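Local structure of vesicular integral-membrane protein VIP36 (Canis lupus familiaris, 2DUR) at residues W27-T33 / E50-H56; T43-K49 / A209-S215; N79-I85 / L113-N118. The protein acts as a calcium-dependent lectin of the early secretory pathway that binds high-mannose glycans and helps transport and sort the glycoproteins carrying them. All coordinates share one frame; numbering follows the deposited sequence. Where two conformers were deposited one is given.

Overall arrangement
From the N terminus, the chain runs through edge strand 27-31, turns, passes strand 40-43 and comes back in strand 49-55; interaction 1 closes this first loop. Interaction 2 starts within it, at 43-49, and ends far along the chain at 209-215, so the two contacts cross. They touch where Gly51 of strand 49-55 pairs with Ala209 of strand 204-211. Interaction 3 closes a loop of 27 residues, 79-85 with 113-118, lying wholly within the long excursion between the two halves of interaction 2. All three reach the seven-stranded sheet of the lectin sandwich, from its edge inward, and interactions 2 and 3 share one mannose, their centres about 10 Å apart.

Interaction 1. Residues W27-T33 / E50-H56; sequences WDFQGST and EGSIWNH
An antiparallel ladder at the edge of the seven-stranded sheet joins strand 27-31 to strand 49-55; the axes of 27-31 and 50-55 come within 4.5 Å. Asp28 and Trp54 exchange backbone hydrogen bonds, as do Gln30 and Ser52. On the face carrying Trp27, Phe29 and Ile53, the Trp27 indole lies flat beneath Asn55, whose CB stands 3.7 Å from the centroid of the six-membered ring. With CG anti to the backbone N (chi1 -166°), the Asn55 amide follows across the same face, its plane turned 35° from the ring, while OD1 is held by His10. Branched Ile53 places CG2 3.5 Å from Phe29 CD2 and 3.9 Å from Thr33 CG2. On the other face Ser52 OG donates to Gln30 OE1 at 2.8 Å; the bend at chi2 (-80°) turns the long glutamine chain back over its short neighbour. Water joins the Trp27 carbonyl, Asp28 OD1 and His56 NE2, while Asp28 OD2 pairs with Arg93. Gly31 has positive phi and faces the Glu50 carbonyl closely, leaving no room for a CB. Ser32 N binds Glu50 O at 2.8 Å, and a type II' turn, Gln30 to Thr33, leads from this outermost strand toward strand 34-35 of the facing sheet in the legume-lectin-like sandwich.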
loop_
_atom_site.group_PDB
_atom_site.type_symbol
_atom_site.label_atom_id
_atom_site.label_comp_id
_atom_site.label_asym_id
_atom_site.label_seq_id
_atom_site.Cartn_x
_atom_site.Cartn_y
_atom_site.Cartn_z
ATOM N N TRP A 27 11.266 11.150 -1.208
ATOM C CA TRP A 27 10.501 10.287 -2.117
ATOM C C TRP A 27 10.723 10.721 -3.551
ATOM O O TRP A 27 10.926 11.922 -3.800
ATOM C CB TRP A 27 9.010 10.419 -1.826
ATOM C CG TRP A 27 8.623 10.014 -0.418
ATOM C CD1 TRP A 27 8.799 10.752 0.732
ATOM C CD2 TRP A 27 8.015 8.774 -0.007
ATOM N NE1 TRP A 27 8.337 10.051 1.819
ATOM C CE2 TRP A 27 7.857 8.834 1.402
ATOM C CE3 TRP A 27 7.592 7.616 -0.692
ATOM C CZ2 TRP A 27 7.307 7.777 2.146
ATOM C CZ3 TRP A 27 7.022 6.565 0.054
ATOM C CH2 TRP A 27 6.884 6.664 1.460
ATOM N N ASP A 28 10.698 9.752 -4.466
ATOM C CA ASP A 28 10.674 10.001 -5.908
ATOM C C ASP A 28 9.210 9.993 -6.348
ATOM O O ASP A 28 8.426 9.144 -5.908
ATOM C CB ASP A 28 11.427 8.916 -6.665
ATOM C CG ASP A 28 12.929 8.984 -6.462
ATOM O OD1 ASP A 28 13.494 10.054 -6.704
ATOM O OD2 ASP A 28 13.542 7.974 -6.096
ATOM N N PHE A 29 8.850 10.941 -7.205
ATOM C CA PHE A 29 7.485 11.105 -7.688
ATOM C C PHE A 29 7.481 10.699 -9.160
ATOM O O PHE A 29 8.209 11.268 -9.962
ATOM C CB PHE A 29 7.034 12.559 -7.479
ATOM C CG PHE A 29 7.119 12.987 -6.034
ATOM C CD1 PHE A 29 8.270 13.594 -5.546
ATOM C CD2 PHE A 29 6.074 12.703 -5.162
ATOM C CE1 PHE A 29 8.360 13.949 -4.199
ATOM C CE2 PHE A 29 6.144 13.058 -3.822
ATOM C CZ PHE A 29 7.308 13.677 -3.348
ATOM N N GLN A 30 6.697 9.671 -9.493
ATOM C CA GLN A 30 6.834 8.989 -10.801
ATOM C C GLN A 30 5.496 8.917 -11.527
ATOM O O GLN A 30 4.424 8.907 -10.918
ATOM C CB GLN A 30 7.421 7.563 -10.620
ATOM C CG GLN A 30 7.670 6.795 -11.935
ATOM C CD GLN A 30 6.396 6.175 -12.503
ATOM O OE1 GLN A 30 5.464 5.869 -11.761
ATOM N NE2 GLN A 30 6.360 5.983 -13.827
ATOM N N GLY A 31 5.546 8.878 -12.862
ATOM C CA GLY A 31 4.291 8.708 -13.610
ATOM C C GLY A 31 3.366 9.918 -13.497
ATOM O O GLY A 31 3.823 11.052 -13.357
ATOM N N SER A 32 2.069 9.658 -13.534
ATOM C CA SER A 32 1.061 10.717 -13.492
ATOM C C SER A 32 1.048 11.520 -12.191
ATOM O O SER A 32 0.402 12.563 -12.143
ATOM C CB SER A 32 -0.348 10.178 -13.777
ATOM O OG SER A 32 -0.686 9.118 -12.867
ATOM N N THR A 33 1.783 11.054 -11.180
ATOM C CA THR A 33 1.803 11.732 -9.869
ATOM C C THR A 33 2.081 13.239 -9.975
ATOM O O THR A 33 3.024 13.652 -10.641
ATOM C CB THR A 33 2.852 11.094 -8.979
ATOM O OG1 THR A 33 2.470 9.725 -8.792
ATOM C CG2 THR A 33 2.909 11.795 -7.616
ATOM N N GLU A 50 -1.164 6.232 -14.699
ATOM C CA GLU A 50 -0.458 5.419 -13.704
ATOM C C GLU A 50 0.568 6.283 -13.014
ATOM O O GLU A 50 1.412 6.904 -13.668
ATOM C CB GLU A 50 0.203 4.216 -14.377
ATOM C CG GLU A 50 -0.857 3.190 -14.790
ATOM C CD GLU A 50 -0.367 2.059 -15.677
ATOM O OE1 GLU A 50 0.789 2.069 -16.156
ATOM O OE2 GLU A 50 -1.189 1.151 -15.911
ATOM N N GLY A 51 0.493 6.339 -11.678
ATOM C CA GLY A 51 1.434 7.195 -10.940
ATOM C C GLY A 51 1.913 6.471 -9.705
ATOM O O GLY A 51 1.195 5.632 -9.175
ATOM N N SER A 52 3.114 6.791 -9.252
ATOM C CA SER A 52 3.627 6.164 -8.040
ATOM C C SER A 52 4.500 7.139 -7.270
ATOM O O SER A 52 4.895 8.190 -7.799
ATOM C CB SER A 52 4.422 4.908 -8.395
ATOM O OG SER A 52 5.663 5.208 -9.021
ATOM N N ILE A 53 4.787 6.774 -6.020
ATOM C CA ILE A 53 5.791 7.449 -5.196
ATOM C C ILE A 53 6.616 6.343 -4.530
ATOM O O ILE A 53 6.089 5.268 -4.185
ATOM C CB ILE A 53 5.169 8.402 -4.117
ATOM C CG1 ILE A 53 4.174 7.674 -3.198
ATOM C CG2 ILE A 53 4.494 9.609 -4.769
ATOM C CD1 ILE A 53 3.724 8.530 -2.009
ATOM N N TRP A 54 7.916 6.571 -4.418
ATOM C CA TRP A 54 8.823 5.566 -3.895
ATOM C C TRP A 54 9.780 6.210 -2.909
ATOM O O TRP A 54 10.413 7.208 -3.215
ATOM C CB TRP A 54 9.562 4.850 -5.030
ATOM C CG TRP A 54 8.620 3.913 -5.751
ATOM C CD1 TRP A 54 7.928 4.150 -6.915
ATOM C CD2 TRP A 54 8.249 2.597 -5.319
ATOM N NE1 TRP A 54 7.157 3.039 -7.244
ATOM C CE2 TRP A 54 7.327 2.082 -6.274
ATOM C CE3 TRP A 54 8.601 1.802 -4.211
ATOM C CZ2 TRP A 54 6.760 0.801 -6.159
ATOM C CZ3 TRP A 54 8.036 0.517 -4.093
ATOM C CH2 TRP A 54 7.116 0.039 -5.064
ATOM N N ASN A 55 9.868 5.634 -1.713
ATOM C CA ASN A 55 10.750 6.162 -0.648
ATOM C C ASN A 55 12.194 5.968 -1.070
ATOM O O ASN A 55 12.533 4.957 -1.690
ATOM C CB ASN A 55 10.384 5.398 0.640
ATOM C CG ASN A 55 10.937 6.001 1.932
ATOM O OD1 ASN A 55 11.235 5.233 2.852
ATOM N ND2 ASN A 55 10.994 7.327 2.054
ATOM N N HIS A 56 13.057 6.952 -0.774
ATOM C CA HIS A 56 14.468 6.897 -1.170
ATOM C C HIS A 56 15.273 5.782 -0.508
ATOM O O HIS A 56 16.079 5.126 -1.157
ATOM C CB HIS A 56 15.147 8.218 -0.802
ATOM C CG HIS A 56 14.955 9.300 -1.812
ATOM N ND1 HIS A 56 15.875 10.312 -1.989
ATOM C CD2 HIS A 56 13.961 9.534 -2.699
ATOM C CE1 HIS A 56 15.454 11.123 -2.944
ATOM N NE2 HIS A 56 14.295 10.676 -3.389
HETATM O O HOH W 1 13.669 12.414 -5.353
HETATM O O HOH W 2 3.647 5.598 -15.194
#

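Interaction 2. Residues T43-K49 / A209-S215; sequences TPDERSK and AGTGDLS. With MAN (alpha-D-mannopyranose), chain C; MAN (alpha-D-mannopyranose), chain B.
The guanidinium of Arg47 meets a water at its edge, in plane, and that water links NH1 to the backbone O of Asp213 across the contact; the aliphatic part of the arginine runs alongside, with CB 3.2 Å from Gly212 O. A second flat group, the Asp45 carboxylate, receives Ser215 OG at OD1 over 2.6 Å, on the anti side and 21° out of its plane, while OD2 is taken by the backbone N of Thr75. Deeper in, Thr211 OG1 links the two segments. Set between the backbone N and the carbonyl carbon (chi1 58°), Thr211 OG1 donates to Glu46 O at 2.7 Å in the carbonyl plane and accepts from Lys49 N at 2.9 Å. A threonine suits this place because its methyl can simultaneously meet Thr43 OG1, tip to tip, while that oxygen bonds to His218 and Asp216. Two good backbone bonds, Thr211 N to Lys49 O and Ser48 N to Gly212 O, and a weak one from Lys49 N to Thr211 O, add to the join.

The surface so fixed binds two mannoses. Ser48 OG shares a hydrogen bond with O4 of the chain B sugar. Asp213 spans both rings, OD1 taking O6 of the chain B mannose and OD2 taking O1 of the chain C mannose at 2.7 Å. Asp213 N donates to O5 of the chain C mannose at 2.8 Å, and Leu214 N donates to its O6 at 3.0 Å. Gly212 fits because a CB there would collide with O5 of the chain C mannose. Sugar hydroxyls thus find carboxylate acceptors, while amides donate to a ring oxygen and a hydroxyl: the chemistry implies recognition by directional hydrogen bonds, from a loop held in part by the Thr211 hydroxyl, which donates one bond and accepts another.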
loop_
_atom_site.group_PDB
_atom_site.type_symbol
_atom_site.label_atom_id
_atom_site.label_comp_id
_atom_site.label_asym_id
_atom_site.label_seq_id
_atom_site.Cartn_x
_atom_site.Cartn_y
_atom_site.Cartn_z
ATOM N N THR A 43 -3.066 9.781 -9.295
ATOM C CA THR A 43 -3.752 9.973 -10.587
ATOM C C THR A 43 -4.846 11.016 -10.425
ATOM O O THR A 43 -5.477 11.073 -9.373
ATOM C CB THR A 43 -4.412 8.684 -11.127
ATOM O OG1 THR A 43 -5.563 8.335 -10.337
ATOM C CG2 THR A 43 -3.415 7.511 -11.207
ATOM N N PRO A 44 -5.101 11.805 -11.491
ATOM C CA PRO A 44 -6.316 12.584 -11.509
ATOM C C PRO A 44 -7.472 11.685 -11.934
ATOM O O PRO A 44 -7.272 10.495 -12.276
ATOM C CB PRO A 44 -6.047 13.592 -12.613
ATOM C CG PRO A 44 -5.189 12.822 -13.602
ATOM C CD PRO A 44 -4.355 11.912 -12.764
ATOM N N ASP A 45 -8.674 12.261 -11.945
ATOM C CA ASP A 45 -9.890 11.579 -12.344
ATOM C C ASP A 45 -9.964 11.603 -13.872
ATOM O O ASP A 45 -10.901 12.143 -14.470
ATOM C CB ASP A 45 -11.110 12.269 -11.678
ATOM C CG ASP A 45 -12.393 11.483 -11.770
ATOM O OD1 ASP A 45 -12.420 10.353 -12.314
ATOM O OD2 ASP A 45 -13.433 12.015 -11.267
ATOM N N GLU A 46 -8.930 11.038 -14.488
ATOM C CA GLU A 46 -8.825 10.955 -15.944
ATOM C C GLU A 46 -8.406 9.540 -16.302
ATOM O O GLU A 46 -7.844 8.814 -15.462
ATOM C CB GLU A 46 -7.775 11.944 -16.442
ATOM C CG GLU A 46 -8.205 13.395 -16.203
ATOM C CD GLU A 46 -7.115 14.414 -16.464
ATOM O OE1 GLU A 46 -6.064 14.075 -17.054
ATOM O OE2 GLU A 46 -7.325 15.583 -16.066
ATOM N N ARG A 47 -8.651 9.171 -17.559
ATOM C CA ARG A 47 -8.450 7.791 -17.990
ATOM C C ARG A 47 -6.990 7.497 -18.311
ATOM O O ARG A 47 -6.212 8.398 -18.645
ATOM C CB ARG A 47 -9.363 7.507 -19.194
ATOM C CG ARG A 47 -10.815 7.502 -18.797
ATOM C CD ARG A 47 -11.751 7.228 -19.946
ATOM N NE ARG A 47 -11.573 8.231 -20.980
ATOM C CZ ARG A 47 -12.228 8.212 -22.137
ATOM N NH1 ARG A 47 -13.110 7.258 -22.386
ATOM N NH2 ARG A 47 -11.992 9.154 -23.029
ATOM N N SER A 48 -6.638 6.216 -18.191
ATOM C CA SER A 48 -5.331 5.701 -18.608
ATOM C C SER A 48 -4.157 6.439 -17.975
ATOM O O SER A 48 -3.247 6.911 -18.670
ATOM C CB SER A 48 -5.227 5.679 -20.146
ATOM O OG SER A 48 -6.221 4.807 -20.662
ATOM N N LYS A 49 -4.171 6.509 -16.638
ATOM C CA LYS A 49 -3.082 7.119 -15.869
ATOM C C LYS A 49 -2.462 6.088 -14.927
ATOM O O LYS A 49 -3.150 5.182 -14.447
ATOM C CB LYS A 49 -3.584 8.300 -15.024
ATOM C CG LYS A 49 -4.305 9.404 -15.825
ATOM C CD LYS A 49 -3.317 10.263 -16.592
ATOM C CE LYS A 49 -4.063 11.270 -17.460
ATOM N NZ LYS A 49 -3.164 11.881 -18.467
ATOM N N ALA A 209 -1.125 4.154 -8.039
ATOM C CA ALA A 209 -2.515 4.032 -8.422
ATOM C C ALA A 209 -2.624 3.983 -9.919
ATOM O O ALA A 209 -1.727 4.433 -10.626
ATOM C CB ALA A 209 -3.346 5.212 -7.883
ATOM N N GLY A 210 -3.729 3.416 -10.381
ATOM C CA GLY A 210 -3.962 3.340 -11.818
ATOM C C GLY A 210 -5.415 3.644 -12.129
ATOM O O GLY A 210 -6.307 3.414 -11.310
ATOM N N THR A 211 -5.626 4.180 -13.338
ATOM C CA THR A 211 -6.959 4.361 -13.939
ATOM C C THR A 211 -6.866 3.748 -15.342
ATOM O O THR A 211 -5.783 3.742 -15.932
ATOM C CB THR A 211 -7.351 5.876 -14.053
ATOM O OG1 THR A 211 -6.383 6.572 -14.834
ATOM C CG2 THR A 211 -7.393 6.508 -12.652
ATOM N N GLY A 212 -7.987 3.226 -15.836
ATOM C CA GLY A 212 -8.049 2.609 -17.182
ATOM C C GLY A 212 -9.140 3.318 -17.947
ATOM O O GLY A 212 -9.066 4.532 -18.145
ATOM N N ASP A 213 -10.138 2.559 -18.390
ATOM C CA ASP A 213 -11.320 3.148 -19.036
ATOM C C ASP A 213 -12.163 3.879 -17.997
ATOM O O ASP A 213 -13.067 4.657 -18.373
ATOM C CB ASP A 213 -12.168 2.065 -19.687
ATOM C CG ASP A 213 -11.469 1.401 -20.859
ATOM O OD1 ASP A 213 -10.641 2.066 -21.509
ATOM O OD2 ASP A 213 -11.770 0.219 -21.118
ATOM N N LEU A 214 -11.892 3.586 -16.719
ATOM C CA LEU A 214 -12.566 4.233 -15.566
ATOM C C LEU A 214 -11.532 4.912 -14.707
ATOM O O LEU A 214 -10.363 4.520 -14.696
ATOM C CB LEU A 214 -13.324 3.179 -14.757
ATOM C CG LEU A 214 -14.386 2.382 -15.523
ATOM C CD1 LEU A 214 -14.981 1.300 -14.645
ATOM C CD2 LEU A 214 -15.466 3.335 -16.064
ATOM N N SER A 215 -11.947 5.936 -13.968
ATOM C CA SER A 215 -10.973 6.741 -13.281
ATOM C C SER A 215 -11.491 7.184 -11.904
ATOM O O SER A 215 -12.637 6.903 -11.535
ATOM C CB SER A 215 -10.578 7.950 -14.135
ATOM O OG SER A 215 -11.680 8.829 -14.278
HETATM C C1 MAN C . -9.980 -1.010 -18.995
HETATM C C2 MAN C . -8.817 -1.914 -18.590
HETATM C C3 MAN C . -9.083 -2.558 -17.222
HETATM C C4 MAN C . -9.505 -1.516 -16.174
HETATM C C5 MAN C . -10.752 -0.831 -16.707
HETATM C C6 MAN C . -11.317 0.180 -15.707
HETATM O O1 MAN C . -11.062 -1.794 -19.493
HETATM O O2 MAN C . -7.652 -1.131 -18.507
HETATM O O3 MAN C . -7.934 -3.275 -16.798
HETATM O O4 MAN C . -9.777 -2.095 -14.917
HETATM O O5 MAN C . -10.360 -0.173 -17.903
HETATM O O6 MAN C . -10.436 1.274 -15.573
HETATM C C1 MAN B . -6.769 -1.428 -19.596
HETATM C C2 MAN B . -5.347 -1.199 -19.106
HETATM C C3 MAN B . -5.169 0.288 -18.810
HETATM C C4 MAN B . -5.572 1.142 -20.015
HETATM C C5 MAN B . -6.966 0.758 -20.537
HETATM C C6 MAN B . -7.315 1.446 -21.860
HETATM O O2 MAN B . -4.472 -1.630 -20.131
HETATM O O3 MAN B . -3.835 0.527 -18.435
HETATM O O4 MAN B . -5.541 2.490 -19.636
HETATM O O5 MAN B . -6.998 -0.639 -20.757
HETATM O O6 MAN B . -8.524 0.916 -22.406
HETATM O O HOH W 3 -14.146 5.304 -20.817
#

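Interaction 3. Residues N79-I85 / L113-N118; sequences NLHGDGI and LDTYPN. With CA (calcium ion), chain E; MAN (alpha-D-mannopyranose), chain C.
Gly84 and Asp114 pair closely at the buried end, where strands 84-90 and 109-114 run antiparallel, whereas His81 and Thr115 meet partly through water at the other. Ile85 and Leu113 exchange two backbone bonds, the shorter from Leu113 N to Ile85 O at 2.7 Å. Gly84 is needed because a CB would run into Leu113 O. Thr115 N reaches Asp83 O, beside a cis peptide. Asp114 grips calcium through OD1 and OD2, each 2.5 Å from the metal, and OD2 accepts from Tyr116 N in an Asx turn. Tyr116 O, Asn118 OD1, Asp145 and two waters complete the site. One water also donates to Asp83, whose OD1 and OD2 accept O6 and O4 of the chain C mannose. Asn118 ND2 gives O4 a straight bond (172°). This is the calcium-mannose site of an L-type lectin, the metal probably orienting Asn118 and, through water, Asp83. On the looser side, His81 NE2 bonds weakly to Thr115 O, Asn79 O lies at the Tyr116 ring edge, and a water joins Asn79 O to Thr115 O. Gly82 and Asp83 join strand 204-211 and its loop, Asp114 bonds to Tyr128 of strand 128-135, and Ile85 and Leu113 rest on strand 64-73 of the facing sheet.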
loop_
_atom_site.group_PDB
_atom_site.type_symbol
_atom_site.label_atom_id
_atom_site.label_comp_id
_atom_site.label_asym_id
_atom_site.label_seq_id
_atom_site.Cartn_x
_atom_site.Cartn_y
_atom_site.Cartn_z
ATOM N N ASN A 79 -21.440 2.723 -10.966
ATOM C CA ASN A 79 -20.215 1.987 -10.625
ATOM C C ASN A 79 -19.024 2.293 -11.556
ATOM O O ASN A 79 -18.023 1.586 -11.552
ATOM C CB ASN A 79 -20.496 0.468 -10.398
ATOM C CG ASN A 79 -20.134 -0.451 -11.600
ATOM O OD1 ASN A 79 -19.749 -1.622 -11.391
ATOM N ND2 ASN A 79 -20.294 0.039 -12.839
ATOM N N LEU A 80 -19.120 3.393 -12.307
ATOM C CA LEU A 80 -18.123 3.724 -13.341
ATOM C C LEU A 80 -16.934 4.519 -12.815
ATOM O O LEU A 80 -16.741 5.701 -13.135
ATOM C CB LEU A 80 -18.810 4.436 -14.522
ATOM C CG LEU A 80 -19.949 3.666 -15.203
ATOM C CD1 LEU A 80 -20.541 4.538 -16.288
ATOM C CD2 LEU A 80 -19.471 2.332 -15.812
ATOM N N HIS A 81 -16.115 3.845 -12.007
ATOM C CA HIS A 81 -14.914 4.443 -11.461
ATOM C C HIS A 81 -13.895 3.334 -11.243
ATOM O O HIS A 81 -14.241 2.171 -11.229
ATOM C CB HIS A 81 -15.197 5.133 -10.107
ATOM C CG HIS A 81 -15.753 4.197 -9.075
ATOM N ND1 HIS A 81 -17.100 4.123 -8.788
ATOM C CD2 HIS A 81 -15.155 3.246 -8.320
ATOM C CE1 HIS A 81 -17.302 3.188 -7.877
ATOM N NE2 HIS A 81 -16.138 2.634 -7.582
ATOM N N GLY A 82 -12.654 3.723 -11.052
ATOM C CA GLY A 82 -11.560 2.763 -10.820
ATOM C C GLY A 82 -10.193 3.437 -10.970
ATOM O O GLY A 82 -10.110 4.643 -11.256
ATOM N N ASP A 83 -9.096 2.691 -10.799
ATOM C CA ASP A 83 -9.132 1.268 -10.444
ATOM C C ASP A 83 -8.752 0.978 -8.995
ATOM O O ASP A 83 -9.098 -0.088 -8.457
ATOM C CB ASP A 83 -8.175 0.513 -11.383
ATOM C CG ASP A 83 -8.834 0.198 -12.717
ATOM O OD1 ASP A 83 -8.591 0.930 -13.713
ATOM O OD2 ASP A 83 -9.645 -0.750 -12.742
ATOM N N GLY A 84 -8.012 1.906 -8.388
ATOM C CA GLY A 84 -7.576 1.766 -6.995
ATOM C C GLY A 84 -6.132 2.134 -6.718
ATOM O O GLY A 84 -5.399 2.607 -7.588
ATOM N N ILE A 85 -5.728 1.892 -5.477
ATOM C CA ILE A 85 -4.400 2.194 -4.975
ATOM C C ILE A 85 -3.716 0.897 -4.565
ATOM O O ILE A 85 -4.390 -0.005 -4.054
ATOM C CB ILE A 85 -4.499 3.139 -3.711
ATOM C CG1 ILE A 85 -4.938 4.549 -4.140
ATOM C CG2 ILE A 85 -3.175 3.162 -2.923
ATOM C CD1 ILE A 85 -5.287 5.471 -2.932
ATOM N N LEU A 113 -6.077 -1.629 -2.665
ATOM C CA LEU A 113 -7.375 -1.018 -2.341
ATOM C C LEU A 113 -8.077 -0.918 -3.703
ATOM O O LEU A 113 -7.879 0.049 -4.453
ATOM C CB LEU A 113 -7.155 0.370 -1.728
ATOM C CG LEU A 113 -6.627 0.407 -0.291
ATOM C CD1 LEU A 113 -5.153 0.116 -0.281
ATOM C CD2 LEU A 113 -6.875 1.790 0.307
ATOM N N ASP A 114 -8.832 -1.961 -4.035
ATOM C CA ASP A 114 -9.389 -2.153 -5.388
ATOM C C ASP A 114 -10.834 -1.654 -5.389
ATOM O O ASP A 114 -11.647 -2.152 -4.626
ATOM C CB ASP A 114 -9.318 -3.663 -5.719
ATOM C CG ASP A 114 -9.731 -3.991 -7.154
ATOM O OD1 ASP A 114 -9.475 -5.140 -7.617
ATOM O OD2 ASP A 114 -10.302 -3.109 -7.829
ATOM N N THR A 115 -11.156 -0.684 -6.253
ATOM C CA THR A 115 -12.468 -0.062 -6.249
ATOM C C THR A 115 -13.399 -0.518 -7.374
ATOM O O THR A 115 -14.541 -0.094 -7.437
ATOM C CB THR A 115 -12.355 1.464 -6.378
ATOM O OG1 THR A 115 -11.699 1.762 -7.608
ATOM C CG2 THR A 115 -11.546 2.094 -5.217
ATOM N N TYR A 116 -12.912 -1.369 -8.278
ATOM C CA TYR A 116 -13.712 -1.775 -9.432
ATOM C C TYR A 116 -13.715 -3.298 -9.611
ATOM O O TYR A 116 -12.642 -3.868 -9.780
ATOM C CB TYR A 116 -13.165 -1.115 -10.705
ATOM C CG TYR A 116 -13.920 -1.534 -11.930
ATOM C CD1 TYR A 116 -15.271 -1.202 -12.086
ATOM C CD2 TYR A 116 -13.293 -2.281 -12.936
ATOM C CE1 TYR A 116 -15.969 -1.604 -13.211
ATOM C CE2 TYR A 116 -13.994 -2.682 -14.073
ATOM C CZ TYR A 116 -15.339 -2.346 -14.185
ATOM O OH TYR A 116 -16.051 -2.743 -15.300
ATOM N N PRO A 117 -14.904 -3.949 -9.583
ATOM C CA PRO A 117 -14.901 -5.409 -9.797
ATOM C C PRO A 117 -14.725 -5.777 -11.266
ATOM O O PRO A 117 -15.687 -5.716 -12.044
ATOM C CB PRO A 117 -16.274 -5.865 -9.275
ATOM C CG PRO A 117 -17.152 -4.634 -9.344
ATOM C CD PRO A 117 -16.259 -3.420 -9.322
ATOM N N ASN A 118 -13.500 -6.139 -11.649
ATOM C CA ASN A 118 -13.238 -6.592 -13.018
ATOM C C ASN A 118 -13.830 -7.978 -13.256
ATOM O O ASN A 118 -14.163 -8.345 -14.387
ATOM C CB ASN A 118 -11.739 -6.654 -13.255
ATOM C CG ASN A 118 -11.103 -5.300 -13.265
ATOM O OD1 ASN A 118 -10.750 -4.759 -12.214
ATOM N ND2 ASN A 118 -10.939 -4.736 -14.451
HETATM CA CA CA E . -10.369 -4.527 -9.881
HETATM C C1 MAN C . -9.980 -1.010 -18.995
HETATM C C2 MAN C . -8.817 -1.914 -18.590
HETATM C C3 MAN C . -9.083 -2.558 -17.222
HETATM C C4 MAN C . -9.505 -1.516 -16.174
HETATM C C5 MAN C . -10.752 -0.831 -16.707
HETATM C C6 MAN C . -11.317 0.180 -15.707
HETATM O O1 MAN C . -11.062 -1.794 -19.493
HETATM O O2 MAN C . -7.652 -1.131 -18.507
HETATM O O3 MAN C . -7.934 -3.275 -16.798
HETATM O O4 MAN C . -9.777 -2.095 -14.917
HETATM O O5 MAN C . -10.360 -0.173 -17.903
HETATM O O6 MAN C . -10.436 1.274 -15.573
HETATM O O HOH W 4 -16.630 0.325 -9.454
HETATM O O HOH W 5 -16.619 0.912 -5.582
HETATM O O HOH W 6 -9.601 -2.295 -10.494
HETATM O O HOH W 7 -8.212 -5.525 -10.446
#